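Local coordinates for peptidoglycan glycosyltransferase (Atopobium parvulum, PDB 4OVD), which belongs to the penicillin-binding proteins and combines a dimerisation domain with a transpeptidase domain, at residues S249-N254 and Q420-Y425; A424-A429 and D524-V529; G516-S521 and V544-F549. One frame throughout, in Å; residues are numbered along the deposited sequence.

Interaction 1: residues S249-N254 and Q420-Y425; sequences SIMAMN and QVIRAY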
loop_
_atom_site.group_PDB
_atom_site.type_symbol
_atom_site.label_atom_id
_atom_site.label_comp_id
_atom_site.label_asym_id
_atom_site.label_seq_id
_atom_site.Cartn_x
_atom_site.Cartn_y
_atom_site.Cartn_z
ATOM N N SER A 249 4.772 5.080 6.240
ATOM C CA SER A 249 5.104 4.451 4.976
ATOM C C SER A 249 4.697 5.325 3.847
ATOM O O SER A 249 3.795 6.140 4.008
ATOM C CB SER A 249 4.290 3.174 4.777
ATOM O OG SER A 249 4.689 2.197 5.750
ATOM N N ILE A 250 5.283 5.070 2.690
ATOM C CA ILE A 250 4.931 5.815 1.505
ATOM C C ILE A 250 5.146 4.935 0.289
ATOM O O ILE A 250 6.073 4.148 0.257
ATOM C CB ILE A 250 5.737 7.157 1.501
ATOM C CG1 ILE A 250 5.344 8.034 0.339
ATOM C CG2 ILE A 250 7.193 6.854 1.337
ATOM C CD1 ILE A 250 5.892 9.439 0.494
HETATM N N MSE A 251 4.311 5.038 -0.722
HETATM C CA MSE A 251 4.477 4.218 -1.922
HETATM C C MSE A 251 3.897 4.907 -3.128
HETATM O O MSE A 251 2.876 5.584 -3.016
HETATM C CB MSE A 251 3.754 2.858 -1.736
HETATM C CG MSE A 251 3.473 2.167 -3.097
HETATM SE SE MSE A 251 2.947 0.255 -2.994
HETATM C CE MSE A 251 4.333 -0.572 -1.885
ATOM N N ALA A 252 4.549 4.782 -4.271
ATOM C CA ALA A 252 4.032 5.325 -5.505
ATOM C C ALA A 252 4.011 4.112 -6.427
ATOM O O ALA A 252 5.014 3.442 -6.507
ATOM C CB ALA A 252 4.940 6.384 -6.047
HETATM N N MSE A 253 2.922 3.899 -7.162
HETATM C CA MSE A 253 2.758 2.732 -7.988
HETATM C C MSE A 253 1.932 3.053 -9.179
HETATM O O MSE A 253 1.278 4.044 -9.228
HETATM C CB MSE A 253 2.038 1.604 -7.195
HETATM C CG MSE A 253 0.460 1.450 -7.229
HETATM SE SE MSE A 253 0.192 -0.255 -6.279
HETATM C CE MSE A 253 0.220 -1.393 -7.856
ATOM N N ASN A 254 2.002 2.180 -10.164
ATOM C CA ASN A 254 1.261 2.298 -11.357
ATOM C C ASN A 254 0.049 1.402 -11.110
ATOM O O ASN A 254 0.192 0.189 -10.946
ATOM C CB ASN A 254 2.108 1.796 -12.525
ATOM C CG ASN A 254 1.408 1.906 -13.826
ATOM O OD1 ASN A 254 0.278 1.539 -13.953
ATOM N ND2 ASN A 254 2.080 2.428 -14.799
ATOM N N GLN A 420 -2.854 -4.196 1.189
ATOM C CA GLN A 420 -4.120 -4.759 0.766
ATOM C C GLN A 420 -5.101 -3.660 0.358
ATOM O O GLN A 420 -5.913 -3.812 -0.575
ATOM C CB GLN A 420 -4.727 -5.586 1.894
ATOM C CG GLN A 420 -4.079 -6.949 2.029
ATOM C CD GLN A 420 -4.761 -7.828 3.039
ATOM O OE1 GLN A 420 -5.955 -7.615 3.419
ATOM N NE2 GLN A 420 -4.040 -8.858 3.468
ATOM N N VAL A 421 -5.013 -2.539 1.053
ATOM C CA VAL A 421 -5.868 -1.403 0.750
ATOM C C VAL A 421 -5.440 -0.834 -0.570
ATOM O O VAL A 421 -6.276 -0.536 -1.437
ATOM C CB VAL A 421 -5.801 -0.326 1.831
ATOM C CG1 VAL A 421 -6.669 0.849 1.440
ATOM C CG2 VAL A 421 -6.250 -0.918 3.174
ATOM N N ILE A 422 -4.134 -0.667 -0.729
ATOM C CA ILE A 422 -3.584 -0.149 -1.948
ATOM C C ILE A 422 -4.012 -1.025 -3.094
ATOM O O ILE A 422 -4.498 -0.548 -4.109
ATOM C CB ILE A 422 -2.050 -0.085 -1.828
ATOM C CG1 ILE A 422 -1.645 0.967 -0.768
ATOM C CG2 ILE A 422 -1.429 0.221 -3.149
ATOM C CD1 ILE A 422 -0.187 0.991 -0.480
ATOM N N ARG A 423 -3.900 -2.320 -2.915
ATOM C CA ARG A 423 -4.252 -3.225 -3.973
ATOM C C ARG A 423 -5.739 -3.059 -4.322
ATOM O O ARG A 423 -6.125 -3.042 -5.490
ATOM C CB ARG A 423 -3.925 -4.651 -3.598
ATOM C CG ARG A 423 -4.253 -5.617 -4.704
ATOM C CD ARG A 423 -4.059 -7.059 -4.307
ATOM N NE ARG A 423 -4.371 -7.896 -5.470
ATOM C CZ ARG A 423 -4.833 -9.136 -5.400
ATOM N NH1 ARG A 423 -5.125 -9.703 -4.224
ATOM N NH2 ARG A 423 -5.066 -9.797 -6.520
ATOM N N ALA A 424 -6.590 -2.952 -3.324
ATOM C CA ALA A 424 -8.007 -2.771 -3.599
ATOM C C ALA A 424 -8.260 -1.506 -4.402
ATOM O O ALA A 424 -9.018 -1.560 -5.385
ATOM C CB ALA A 424 -8.796 -2.728 -2.303
ATOM N N TYR A 425 -7.587 -0.387 -4.039
ATOM C CA TYR A 425 -7.778 0.860 -4.757
ATOM C C TYR A 425 -7.415 0.732 -6.235
ATOM O O TYR A 425 -8.020 1.417 -7.085
ATOM C CB TYR A 425 -6.960 1.969 -4.102
ATOM C CG TYR A 425 -7.655 2.642 -2.931
ATOM C CD1 TYR A 425 -8.198 1.944 -1.899
ATOM C CD2 TYR A 425 -7.757 4.012 -2.894
ATOM C CE1 TYR A 425 -8.788 2.601 -0.775
ATOM C CE2 TYR A 425 -8.368 4.675 -1.850
ATOM C CZ TYR A 425 -8.876 3.986 -0.780
ATOM O OH TYR A 425 -9.528 4.710 0.211
#
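Ile422 of the helix meets Met251 and Met253 of the strand, and the contact is purely apolar. Both methionines are selenomethionines in this model. The two branches of Ile422 divide the work. CG2 takes Met253, with SE of Met253 3.6 Å from CG2 of Ile422. The longer branch takes Met251, with SE of Met251 4.1 Å from CD1 of Ile422. Both methionine chains run obliquely to the isoleucine, and selenium, not the terminal methyl, makes each nearest approach. The strand residues are two apart, which puts both chains on the helix side of the sheet. Their selenium atoms lie side by side, with SE of Met251 4.3 Å from SE of Met253. Each chain bends at its last torsion, and this turns CE away from Ile422. In Met253 that torsion is -92°, well off a staggered value. On the helix, chi1 of -67° sets CG2 opposite the backbone N and swings CG1 to the side of that N. This spreads the two branches along the strand.

Hydrogen bonding does not cross this interface. It holds each element separately. In the helix, Ala424 N bonds to Gln420 O at 3.0 Å and Tyr425 N bonds to Val421 O at 2.9 Å. In the strand, Met251 pairs its backbone with Tyr528, and Ala252 pairs with Ala262. Strand 248-253 thus has a neighbour on each side.

All three touching side chains are buried near the centre of the chain. Leu286 and Pro437 add to the apolar surroundings of Met251 and Met253. The arrangement is that of a helix laid on the central antiparallel sheet of the penicillin-binding transpeptidase fold, a sheet with helices on both faces.

Interaction 2: residues A424-A429 and D524-V529; sequences AYTAVA and DLMVYV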
loop_
_atom_site.group_PDB
_atom_site.type_symbol
_atom_site.label_atom_id
_atom_site.label_comp_id
_atom_site.label_asym_id
_atom_site.label_seq_id
_atom_site.Cartn_x
_atom_site.Cartn_y
_atom_site.Cartn_z
ATOM N N ALA A 424 -6.590 -2.952 -3.324
ATOM C CA ALA A 424 -8.007 -2.771 -3.599
ATOM C C ALA A 424 -8.260 -1.506 -4.402
ATOM O O ALA A 424 -9.018 -1.560 -5.385
ATOM C CB ALA A 424 -8.796 -2.728 -2.303
ATOM N N TYR A 425 -7.587 -0.387 -4.039
ATOM C CA TYR A 425 -7.778 0.860 -4.757
ATOM C C TYR A 425 -7.415 0.732 -6.235
ATOM O O TYR A 425 -8.020 1.417 -7.085
ATOM C CB TYR A 425 -6.960 1.969 -4.102
ATOM C CG TYR A 425 -7.655 2.642 -2.931
ATOM C CD1 TYR A 425 -8.198 1.944 -1.899
ATOM C CD2 TYR A 425 -7.757 4.012 -2.894
ATOM C CE1 TYR A 425 -8.788 2.601 -0.775
ATOM C CE2 TYR A 425 -8.368 4.675 -1.850
ATOM C CZ TYR A 425 -8.876 3.986 -0.780
ATOM O OH TYR A 425 -9.528 4.710 0.211
ATOM N N THR A 426 -6.469 -0.155 -6.564
ATOM C CA THR A 426 -6.117 -0.311 -7.960
ATOM C C THR A 426 -7.358 -0.661 -8.794
ATOM O O THR A 426 -7.435 -0.178 -9.882
ATOM C CB THR A 426 -4.942 -1.264 -8.290
ATOM O OG1 THR A 426 -5.271 -2.637 -7.991
ATOM C CG2 THR A 426 -3.713 -0.836 -7.572
ATOM N N ALA A 427 -8.294 -1.463 -8.293
ATOM C CA ALA A 427 -9.484 -1.785 -9.033
ATOM C C ALA A 427 -10.280 -0.536 -9.388
ATOM O O ALA A 427 -10.794 -0.407 -10.506
ATOM C CB ALA A 427 -10.354 -2.779 -8.283
ATOM N N VAL A 428 -10.351 0.413 -8.464
ATOM C CA VAL A 428 -11.073 1.653 -8.765
ATOM C C VAL A 428 -10.296 2.459 -9.795
ATOM O O VAL A 428 -10.859 3.114 -10.706
ATOM C CB VAL A 428 -11.335 2.457 -7.479
ATOM C CG1 VAL A 428 -11.858 3.845 -7.786
ATOM C CG2 VAL A 428 -12.314 1.717 -6.613
ATOM N N ALA A 429 -8.979 2.416 -9.694
ATOM C CA ALA A 429 -8.162 3.201 -10.629
ATOM C C ALA A 429 -7.883 2.487 -11.945
ATOM O O ALA A 429 -7.300 3.085 -12.820
ATOM C CB ALA A 429 -6.829 3.549 -9.991
ATOM N N ASP A 524 -1.544 6.027 -14.655
ATOM C CA ASP A 524 -0.136 5.950 -14.445
ATOM C C ASP A 524 0.323 6.143 -13.023
ATOM O O ASP A 524 1.451 5.776 -12.744
ATOM C CB ASP A 524 0.558 6.997 -15.340
ATOM C CG ASP A 524 0.499 6.645 -16.849
ATOM O OD1 ASP A 524 0.790 5.487 -17.189
ATOM O OD2 ASP A 524 0.220 7.539 -17.676
ATOM N N LEU A 525 -0.500 6.684 -12.125
ATOM C CA LEU A 525 0.023 6.947 -10.766
ATOM C C LEU A 525 -0.938 6.999 -9.576
ATOM O O LEU A 525 -1.922 7.764 -9.569
ATOM C CB LEU A 525 0.764 8.291 -10.809
ATOM C CG LEU A 525 1.387 8.776 -9.495
ATOM C CD1 LEU A 525 2.560 7.913 -9.043
ATOM C CD2 LEU A 525 1.914 10.169 -9.722
HETATM N N MSE A 526 -0.593 6.261 -8.520
HETATM C CA MSE A 526 -1.337 6.292 -7.312
HETATM C C MSE A 526 -0.278 6.299 -6.227
HETATM O O MSE A 526 0.753 5.626 -6.319
HETATM C CB MSE A 526 -2.209 5.039 -7.259
HETATM C CG MSE A 526 -3.307 5.079 -6.225
HETATM SE SE MSE A 526 -4.378 3.377 -6.230
HETATM C CE MSE A 526 -2.912 2.423 -5.445
ATOM N N VAL A 527 -0.531 7.052 -5.179
ATOM C CA VAL A 527 0.388 7.173 -4.086
ATOM C C VAL A 527 -0.352 7.017 -2.772
ATOM O O VAL A 527 -1.538 7.485 -2.638
ATOM C CB VAL A 527 0.993 8.553 -4.089
ATOM C CG1 VAL A 527 1.650 8.850 -2.779
ATOM C CG2 VAL A 527 1.907 8.748 -5.284
ATOM N N TYR A 528 0.344 6.368 -1.835
ATOM C CA TYR A 528 -0.133 6.149 -0.480
ATOM C C TYR A 528 0.830 6.729 0.513
ATOM O O TYR A 528 2.022 6.548 0.396
ATOM C CB TYR A 528 -0.275 4.619 -0.125
ATOM C CG TYR A 528 -0.561 4.436 1.357
ATOM C CD1 TYR A 528 0.451 4.287 2.265
ATOM C CD2 TYR A 528 -1.847 4.403 1.834
ATOM C CE1 TYR A 528 0.178 4.101 3.622
ATOM C CE2 TYR A 528 -2.122 4.265 3.153
ATOM C CZ TYR A 528 -1.098 4.096 4.046
ATOM O OH TYR A 528 -1.416 3.977 5.396
ATOM N N VAL A 529 0.306 7.417 1.511
ATOM C CA VAL A 529 1.061 8.010 2.575
ATOM C C VAL A 529 0.367 7.676 3.874
ATOM O O VAL A 529 -0.850 7.870 4.031
ATOM C CB VAL A 529 1.108 9.540 2.537
ATOM C CG1 VAL A 529 1.906 10.030 3.740
ATOM C CG2 VAL A 529 1.708 10.061 1.217
#
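The side chain of Met526, a selenomethionine, rises from the strand and fits against Tyr425, Thr426 and Ala429 of the helix. SE of Met526 lies 3.6 Å from CB of Tyr425. The same selenium is 4.0 Å from the backbone C of Tyr425, so it rests on the helix backbone as well. CB of Ala429, one turn on, makes a looser contact at 4.5 Å from SE of Met526. The methyl goes elsewhere: chi3 of 72° bends the chain and brings CE of Met526 to 4.0 Å from CG2 of Thr426. These two side chains cross at about a right angle.

Hydrogen bonds outside the contact position the helix groups. Thr426 OG1 bonds to Arg423 O and to Val435 N, which fixes the rotation that presents CG2 to Met526. The hydroxyl of Tyr425 bonds to Val296 O. Met526 is set by backbone pairing with Met253 and is flanked by Ile517.

Segments 424-429 and 525-529 run roughly antiparallel, with 149° between their directions. No polar atom bridges them. The join therefore depends on shape and dispersion, with one flexible methionine chain, modelled as selenomethionine, at its centre.

Interaction 3: residues G516-S521 and V544-F549; sequences GIVNPS and VVFSQF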
loop_
_atom_site.group_PDB
_atom_site.type_symbol
_atom_site.label_atom_id
_atom_site.label_comp_id
_atom_site.label_asym_id
_atom_site.label_seq_id
_atom_site.Cartn_x
_atom_site.Cartn_y
_atom_site.Cartn_z
ATOM N N GLY A 516 -4.239 8.339 -2.911
ATOM C CA GLY A 516 -4.749 9.115 -4.064
ATOM C C GLY A 516 -4.248 8.661 -5.415
ATOM O O GLY A 516 -3.197 8.073 -5.525
ATOM N N ILE A 517 -5.031 8.949 -6.439
ATOM C CA ILE A 517 -4.773 8.545 -7.794
ATOM C C ILE A 517 -4.641 9.851 -8.551
ATOM O O ILE A 517 -5.515 10.711 -8.457
ATOM C CB ILE A 517 -5.995 7.754 -8.317
ATOM C CG1 ILE A 517 -6.256 6.532 -7.436
ATOM C CG2 ILE A 517 -5.777 7.322 -9.755
ATOM C CD1 ILE A 517 -7.656 5.913 -7.476
ATOM N N VAL A 518 -3.542 10.023 -9.268
ATOM C CA VAL A 518 -3.296 11.248 -10.015
ATOM C C VAL A 518 -3.722 10.994 -11.478
ATOM O O VAL A 518 -3.404 9.946 -12.012
ATOM C CB VAL A 518 -1.802 11.646 -9.949
ATOM C CG1 VAL A 518 -1.586 13.000 -10.583
ATOM C CG2 VAL A 518 -1.307 11.692 -8.516
ATOM N N ASN A 519 -4.466 11.939 -12.082
ATOM C CA ASN A 519 -4.966 11.857 -13.451
ATOM C C ASN A 519 -5.385 10.455 -13.713
ATOM O O ASN A 519 -4.722 9.704 -14.475
ATOM C CB ASN A 519 -3.910 12.317 -14.437
ATOM C CG ASN A 519 -3.611 13.798 -14.293
ATOM O OD1 ASN A 519 -4.264 14.495 -13.532
ATOM N ND2 ASN A 519 -2.624 14.293 -15.043
ATOM N N PRO A 520 -6.468 10.059 -13.033
ATOM C CA PRO A 520 -7.018 8.724 -13.081
ATOM C C PRO A 520 -7.311 8.215 -14.499
ATOM O O PRO A 520 -7.207 7.014 -14.729
ATOM C CB PRO A 520 -8.293 8.860 -12.270
ATOM C CG PRO A 520 -8.031 10.036 -11.382
ATOM C CD PRO A 520 -7.357 10.969 -12.284
ATOM N N SER A 521 -7.628 9.126 -15.430
ATOM C CA SER A 521 -7.863 8.759 -16.811
ATOM C C SER A 521 -6.559 8.367 -17.524
ATOM O O SER A 521 -6.616 7.826 -18.598
ATOM C CB SER A 521 -8.575 9.912 -17.556
ATOM O OG SER A 521 -7.820 11.142 -17.542
ATOM N N VAL A 544 -1.256 16.303 3.036
ATOM C CA VAL A 544 -0.258 17.350 2.708
ATOM C C VAL A 544 1.007 16.734 2.135
ATOM O O VAL A 544 1.550 17.205 1.121
ATOM C CB VAL A 544 0.076 18.212 3.937
ATOM C CG1 VAL A 544 1.235 19.161 3.665
ATOM C CG2 VAL A 544 -1.130 19.007 4.375
ATOM N N VAL A 545 1.452 15.632 2.744
ATOM C CA VAL A 545 2.610 14.931 2.268
ATOM C C VAL A 545 2.334 14.398 0.872
ATOM O O VAL A 545 3.180 14.483 -0.004
ATOM C CB VAL A 545 2.980 13.755 3.216
ATOM C CG1 VAL A 545 4.112 12.940 2.645
ATOM C CG2 VAL A 545 3.327 14.262 4.605
ATOM N N PHE A 546 1.161 13.858 0.646
ATOM C CA PHE A 546 0.816 13.343 -0.695
ATOM C C PHE A 546 0.936 14.422 -1.782
ATOM O O PHE A 546 1.464 14.155 -2.887
ATOM C CB PHE A 546 -0.610 12.786 -0.703
ATOM C CG PHE A 546 -1.159 12.488 -2.092
ATOM C CD1 PHE A 546 -1.588 13.509 -2.909
ATOM C CD2 PHE A 546 -1.300 11.168 -2.550
ATOM C CE1 PHE A 546 -2.113 13.244 -4.161
ATOM C CE2 PHE A 546 -1.850 10.892 -3.794
ATOM C CZ PHE A 546 -2.271 11.928 -4.601
ATOM N N SER A 547 0.407 15.614 -1.516
ATOM C CA SER A 547 0.438 16.662 -2.532
ATOM C C SER A 547 1.838 16.939 -3.023
ATOM O O SER A 547 2.030 17.089 -4.214
ATOM C CB SER A 547 -0.251 17.991 -2.122
ATOM O OG SER A 547 0.279 18.526 -0.925
ATOM N N GLN A 548 2.800 17.000 -2.111
ATOM C CA GLN A 548 4.186 17.231 -2.470
ATOM C C GLN A 548 4.853 15.995 -3.092
ATOM O O GLN A 548 5.483 16.077 -4.145
ATOM C CB GLN A 548 4.982 17.726 -1.259
ATOM C CG GLN A 548 6.497 17.835 -1.507
ATOM C CD GLN A 548 6.957 18.762 -2.662
ATOM O OE1 GLN A 548 8.150 18.754 -3.033
ATOM N NE2 GLN A 548 6.051 19.565 -3.207
ATOM N N PHE A 549 4.677 14.815 -2.510
ATOM C CA PHE A 549 5.328 13.703 -3.084
ATOM C C PHE A 549 4.697 13.217 -4.423
ATOM O O PHE A 549 5.386 12.820 -5.373
ATOM C CB PHE A 549 5.432 12.564 -2.064
ATOM C CG PHE A 549 6.045 11.364 -2.630
ATOM C CD1 PHE A 549 7.405 11.311 -2.836
ATOM C CD2 PHE A 549 5.265 10.272 -2.974
ATOM C CE1 PHE A 549 7.994 10.202 -3.403
ATOM C CE2 PHE A 549 5.835 9.172 -3.553
ATOM C CZ PHE A 549 7.207 9.129 -3.758
#
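This is a buried apolar contact in which an aromatic ring from helix 542-556 packs on the end of strand 510-518. Phe546 supplies the ring, and Gly516 and Val518 receive it. Segments 516-518 and 544-549 run in roughly the same direction, 23° apart, with axes 10.6 Å apart at closest approach.

Gly516 is the main point of contact. CE2 of Phe546 comes within 3.4 Å of CA of Gly516. CZ of Phe546 is 3.8 Å from the same CA. The absence of a side chain at Gly516 lets the ring reach the strand backbone. The carbonyl oxygen of Gly516 lies in the plane of the ring, at its edge, 3.6 Å from CE2 of Phe546. Two residues along, CG2 of Val518 packs on CZ of Phe546 at 4.0 Å. Chi1 of 168° places CG of Phe546 opposite its backbone N, which carries the ring out from the helix to the sheet.

Other groups enclose the ring. Phe514 meets it edge-to-face, and Val527 of the adjacent strand also touches it.

No hydrogen bond joins the two segments. Close fit holds the ring, and the carbonyl oxygen at its edge may add a weak electrostatic attraction to the ring hydrogens.

All three contacts are buried and meet the same antiparallel sheet. Interactions 1 and 2 share helix 418-429 and lie side by side on one face. Ile422 CG2 touches Met526 CE there, at 3.5 Å. Interaction 3 places helix 542-556 on the other face, where Phe549 also packs on Ile250 and Ala252. Backbone bonds between neighbouring strands connect the contacts: Met253 N with Met526 O, and Val527 O with Gly516 N. Interaction 1 is nearest the centre of the chain. The chemistry differs by face: flexible selenomethionines fill the first two contacts, while a rigid phenyl ring against the backbone of Gly516 and the side chain of Val518 makes the third.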